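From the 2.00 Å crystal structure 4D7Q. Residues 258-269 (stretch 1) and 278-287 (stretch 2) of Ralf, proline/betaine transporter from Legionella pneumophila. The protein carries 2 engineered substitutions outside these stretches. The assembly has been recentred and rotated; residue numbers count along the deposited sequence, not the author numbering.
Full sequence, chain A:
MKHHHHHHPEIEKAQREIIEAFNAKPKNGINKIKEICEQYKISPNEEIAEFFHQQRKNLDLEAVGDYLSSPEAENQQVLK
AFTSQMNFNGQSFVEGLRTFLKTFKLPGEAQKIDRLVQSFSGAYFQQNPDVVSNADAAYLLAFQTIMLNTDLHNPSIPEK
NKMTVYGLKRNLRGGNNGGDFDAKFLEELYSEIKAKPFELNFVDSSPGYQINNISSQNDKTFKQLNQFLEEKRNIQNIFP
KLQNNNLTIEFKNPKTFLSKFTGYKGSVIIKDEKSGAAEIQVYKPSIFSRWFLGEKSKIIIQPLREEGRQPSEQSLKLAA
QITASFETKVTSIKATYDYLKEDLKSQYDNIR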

# COMPACT_ATOMS: atom_id res chain seq x y z
N LEU A 258 -9.19 -7.57 -4.30
CA LEU A 258 -7.96 -7.14 -3.64
C LEU A 258 -7.29 -8.25 -2.81
O LEU A 258 -6.09 -8.43 -2.90
CB LEU A 258 -8.21 -5.88 -2.79
CG LEU A 258 -6.95 -5.19 -2.19
CD1 LEU A 258 -6.00 -4.72 -3.27
CD2 LEU A 258 -7.35 -4.02 -1.33
N SER A 259 -8.07 -8.98 -2.00
CA SER A 259 -7.63 -10.11 -1.18
C SER A 259 -6.88 -11.16 -2.04
O SER A 259 -5.85 -11.68 -1.62
CB SER A 259 -8.85 -10.76 -0.53
OG SER A 259 -8.42 -11.58 0.55
N LYS A 260 -7.43 -11.49 -3.23
CA LYS A 260 -6.84 -12.48 -4.13
C LYS A 260 -5.51 -12.01 -4.69
O LYS A 260 -4.58 -12.79 -4.75
CB LYS A 260 -7.80 -12.81 -5.28
CG LYS A 260 -8.97 -13.68 -4.84
CD LYS A 260 -9.91 -13.92 -6.01
CE LYS A 260 -11.03 -14.87 -5.68
NZ LYS A 260 -11.88 -15.06 -6.88
N PHE A 261 -5.41 -10.72 -5.04
CA PHE A 261 -4.19 -10.17 -5.62
C PHE A 261 -3.11 -9.78 -4.64
O PHE A 261 -1.97 -9.55 -5.04
CB PHE A 261 -4.53 -9.04 -6.64
CG PHE A 261 -4.92 -9.55 -8.02
CD1 PHE A 261 -3.95 -9.87 -8.96
CD2 PHE A 261 -6.26 -9.73 -8.37
CE1 PHE A 261 -4.31 -10.34 -10.23
CE2 PHE A 261 -6.62 -10.21 -9.63
CZ PHE A 261 -5.64 -10.51 -10.56
N THR A 262 -3.43 -9.70 -3.34
CA THR A 262 -2.41 -9.26 -2.36
C THR A 262 -2.31 -10.16 -1.15
O THR A 262 -1.35 -10.04 -0.37
CB THR A 262 -2.77 -7.85 -1.83
OG1 THR A 262 -4.02 -7.92 -1.21
CG2 THR A 262 -2.78 -6.78 -2.90
N GLY A 263 -3.31 -11.02 -0.96
CA GLY A 263 -3.34 -11.92 0.18
C GLY A 263 -3.85 -11.26 1.45
O GLY A 263 -3.82 -11.86 2.52
N TYR A 264 -4.34 -10.01 1.33
CA TYR A 264 -4.88 -9.26 2.46
C TYR A 264 -6.19 -9.88 2.86
O TYR A 264 -7.13 -9.85 2.06
CB TYR A 264 -5.07 -7.79 2.04
CG TYR A 264 -5.71 -6.88 3.06
CD1 TYR A 264 -5.19 -6.78 4.36
CD2 TYR A 264 -6.71 -6.00 2.70
CE1 TYR A 264 -5.74 -5.89 5.29
CE2 TYR A 264 -7.28 -5.11 3.62
CZ TYR A 264 -6.79 -5.07 4.91
OH TYR A 264 -7.34 -4.17 5.78
N LYS A 265 -6.23 -10.49 4.05
CA LYS A 265 -7.43 -11.17 4.56
C LYS A 265 -8.35 -10.19 5.29
O LYS A 265 -9.52 -10.49 5.49
CB LYS A 265 -7.07 -12.36 5.47
CG LYS A 265 -6.24 -13.47 4.81
CD LYS A 265 -7.01 -14.19 3.70
CE LYS A 265 -6.10 -14.95 2.78
NZ LYS A 265 -6.86 -15.76 1.79
N GLY A 266 -7.82 -9.04 5.66
CA GLY A 266 -8.59 -8.02 6.36
C GLY A 266 -7.88 -7.48 7.57
O GLY A 266 -6.76 -7.92 7.91
N SER A 267 -8.53 -6.51 8.23
CA SER A 267 -7.97 -5.84 9.40
C SER A 267 -8.77 -6.06 10.67
O SER A 267 -9.99 -5.89 10.70
CB SER A 267 -7.83 -4.34 9.15
OG SER A 267 -6.72 -4.02 8.32
N VAL A 268 -8.04 -6.45 11.74
CA VAL A 268 -8.53 -6.61 13.09
C VAL A 268 -8.39 -5.21 13.72
O VAL A 268 -7.27 -4.71 13.82
CB VAL A 268 -7.68 -7.62 13.89
CG1 VAL A 268 -8.29 -7.87 15.27
CG2 VAL A 268 -7.48 -8.94 13.13
N ILE A 269 -9.51 -4.60 14.11
CA ILE A 269 -9.53 -3.28 14.74
C ILE A 269 -9.74 -3.52 16.22
O ILE A 269 -10.73 -4.15 16.61
CB ILE A 269 -10.59 -2.32 14.09
CG1 ILE A 269 -10.40 -2.18 12.53
CG2 ILE A 269 -10.63 -0.95 14.80
CD1 ILE A 269 -9.04 -1.62 12.03
N ALA A 278 -5.83 0.40 17.57
CA ALA A 278 -4.75 -0.19 16.78
C ALA A 278 -5.29 -1.17 15.76
O ALA A 278 -6.36 -1.75 15.96
CB ALA A 278 -3.76 -0.89 17.71
N GLU A 279 -4.54 -1.37 14.67
CA GLU A 279 -4.99 -2.25 13.59
C GLU A 279 -4.01 -3.39 13.29
O GLU A 279 -2.79 -3.16 13.23
CB GLU A 279 -5.23 -1.37 12.34
CG GLU A 279 -5.46 -2.11 11.04
CD GLU A 279 -5.42 -1.22 9.81
OE1 GLU A 279 -4.73 -0.18 9.84
OE2 GLU A 279 -6.08 -1.57 8.81
N ILE A 280 -4.55 -4.61 13.08
CA ILE A 280 -3.74 -5.75 12.66
C ILE A 280 -4.12 -6.06 11.22
O ILE A 280 -5.21 -6.57 10.97
CB ILE A 280 -3.81 -7.06 13.51
CG1 ILE A 280 -3.74 -6.84 15.04
CG2 ILE A 280 -2.71 -8.03 13.03
CD1 ILE A 280 -4.14 -8.16 15.88
N GLN A 281 -3.20 -5.82 10.29
CA GLN A 281 -3.42 -6.20 8.88
C GLN A 281 -2.88 -7.61 8.72
O GLN A 281 -1.72 -7.85 9.04
CB GLN A 281 -2.72 -5.26 7.93
CG GLN A 281 -3.23 -3.82 7.96
CD GLN A 281 -2.34 -2.98 7.10
OE1 GLN A 281 -2.09 -3.31 5.93
NE2 GLN A 281 -1.76 -1.94 7.66
N VAL A 282 -3.76 -8.54 8.30
CA VAL A 282 -3.49 -9.97 8.12
C VAL A 282 -3.35 -10.30 6.61
O VAL A 282 -4.27 -10.03 5.83
CB VAL A 282 -4.57 -10.88 8.79
CG1 VAL A 282 -4.30 -12.38 8.51
CG2 VAL A 282 -4.66 -10.63 10.30
N TYR A 283 -2.23 -10.93 6.25
CA TYR A 283 -1.89 -11.38 4.90
C TYR A 283 -1.53 -12.82 4.91
O TYR A 283 -0.70 -13.25 5.71
CB TYR A 283 -0.68 -10.61 4.35
CG TYR A 283 -0.93 -9.13 4.21
CD1 TYR A 283 -0.80 -8.27 5.30
CD2 TYR A 283 -1.33 -8.58 2.99
CE1 TYR A 283 -1.08 -6.92 5.19
CE2 TYR A 283 -1.57 -7.22 2.86
CZ TYR A 283 -1.43 -6.39 3.96
OH TYR A 283 -1.70 -5.06 3.84
N LYS A 284 -2.12 -13.57 4.01
CA LYS A 284 -1.81 -14.99 3.87
C LYS A 284 -1.71 -15.30 2.36
O LYS A 284 -2.52 -14.74 1.59
CB LYS A 284 -2.87 -15.89 4.54
CG LYS A 284 -2.93 -15.76 6.08
CD LYS A 284 -3.61 -16.95 6.75
CE LYS A 284 -5.08 -17.05 6.44
NZ LYS A 284 -5.60 -18.42 6.65
N PRO A 285 -0.74 -16.15 1.92
CA PRO A 285 -0.65 -16.51 0.48
C PRO A 285 -2.00 -16.86 -0.12
O PRO A 285 -2.78 -17.62 0.45
CB PRO A 285 0.31 -17.72 0.48
CG PRO A 285 1.19 -17.45 1.63
CD PRO A 285 0.29 -16.87 2.70
N SER A 286 -2.30 -16.23 -1.24
CA SER A 286 -3.55 -16.38 -1.92
C SER A 286 -3.35 -16.70 -3.41
O SER A 286 -2.27 -16.71 -3.88
CB SER A 286 -4.37 -15.11 -1.75
OG SER A 286 -4.72 -14.91 -0.43
N ILE A 287 -4.43 -16.94 -4.12
CA ILE A 287 -4.35 -17.33 -5.50
C ILE A 287 -3.49 -16.42 -6.40
O ILE A 287 -2.68 -16.90 -7.10
CB ILE A 287 -5.72 -17.64 -6.12
CG1 ILE A 287 -5.55 -18.35 -7.46
CG2 ILE A 287 -6.57 -16.39 -6.24
CD1 ILE A 287 -6.80 -18.89 -8.07
O HOH W 1 -7.23 -13.91 -0.13

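The apolar centre of the contact lies on the sheet face carrying Val268, Ile280 and Val282. Val268 CB and Ile280 CB are 3.9 Å apart, as befits directly paired residues whose side chains leave the same face, and Val268 CG2 reaches Val282 CG2 at 4.3 Å. All three residues are buried, so these contacts remove hydrocarbon from solvent.

The other face holds an aromatic pair, Tyr264 and Tyr283. Their CA atoms are 4.4 Å apart, and Tyr264 CB lies 3.6 Å from Tyr283 CE2. With centroids 5.4 Å apart and planes inclined at 36°, the rings meet obliquely, although Tyr264 CD1 sits over one face of the Tyr283 ring.

Between these two sets of side chains, strands 264-269 and 278-283 run antiparallel, their directions 160° apart. The firmest evidence for register is the reciprocal pair at Val268 and Ile280: Val268 N donates to Ile280 O at 2.9 Å, and Ile280 N donates to Val268 O at 2.8 Å, with N-H...O angles of 164° and 167°. Nearer the start of stretch 1 the pattern is less regular. Val282 N bonds to Gly266 O at 3.1 Å, but Val282 O accepts from Lys265 N, at 2.7 Å. Lys265 has phi/psi of -86/-17, outside the extended range, while Gly266 adopts 132/178, where a CB would jam against the preceding carbonyl oxygen.

Gly263 leaves the helical conformation with positive phi and carries the contact beyond the strands. Gly263 O accepts from Lys284 N at 2.8 Å and also meets Tyr283 CA at 3.1 Å in a CA-H...O contact. An ideal CB on Gly263 would point toward stretch 2 and lie only 2.6 Å from Lys284 O, so close packing here depends on the absent side chain.

Polar groups complete the contact. On the tyrosine face, Tyr264 OH donates to Ser267 OG at 2.6 Å, and Ser267 OG donates to Glu279 OE2, also at 2.6 Å. The serine hydroxyl thus accepts one hydrogen bond and donates the other, its hydrogen directed at the carboxylate oxygen.

At the other end, Lys265 NZ donates to Ser286 OG at 3.2 Å, and Ser286 OG donates to Lys284 O at 3.0 Å. Water 1 joins this cluster: it accepts from Lys265 NZ and donates to Ser259 OG and Ser286 OG, each at 2.7 Å from its oxygen. Ser259 OG in turn donates to Tyr264 O at 2.6 Å, linking the helix to the strand start.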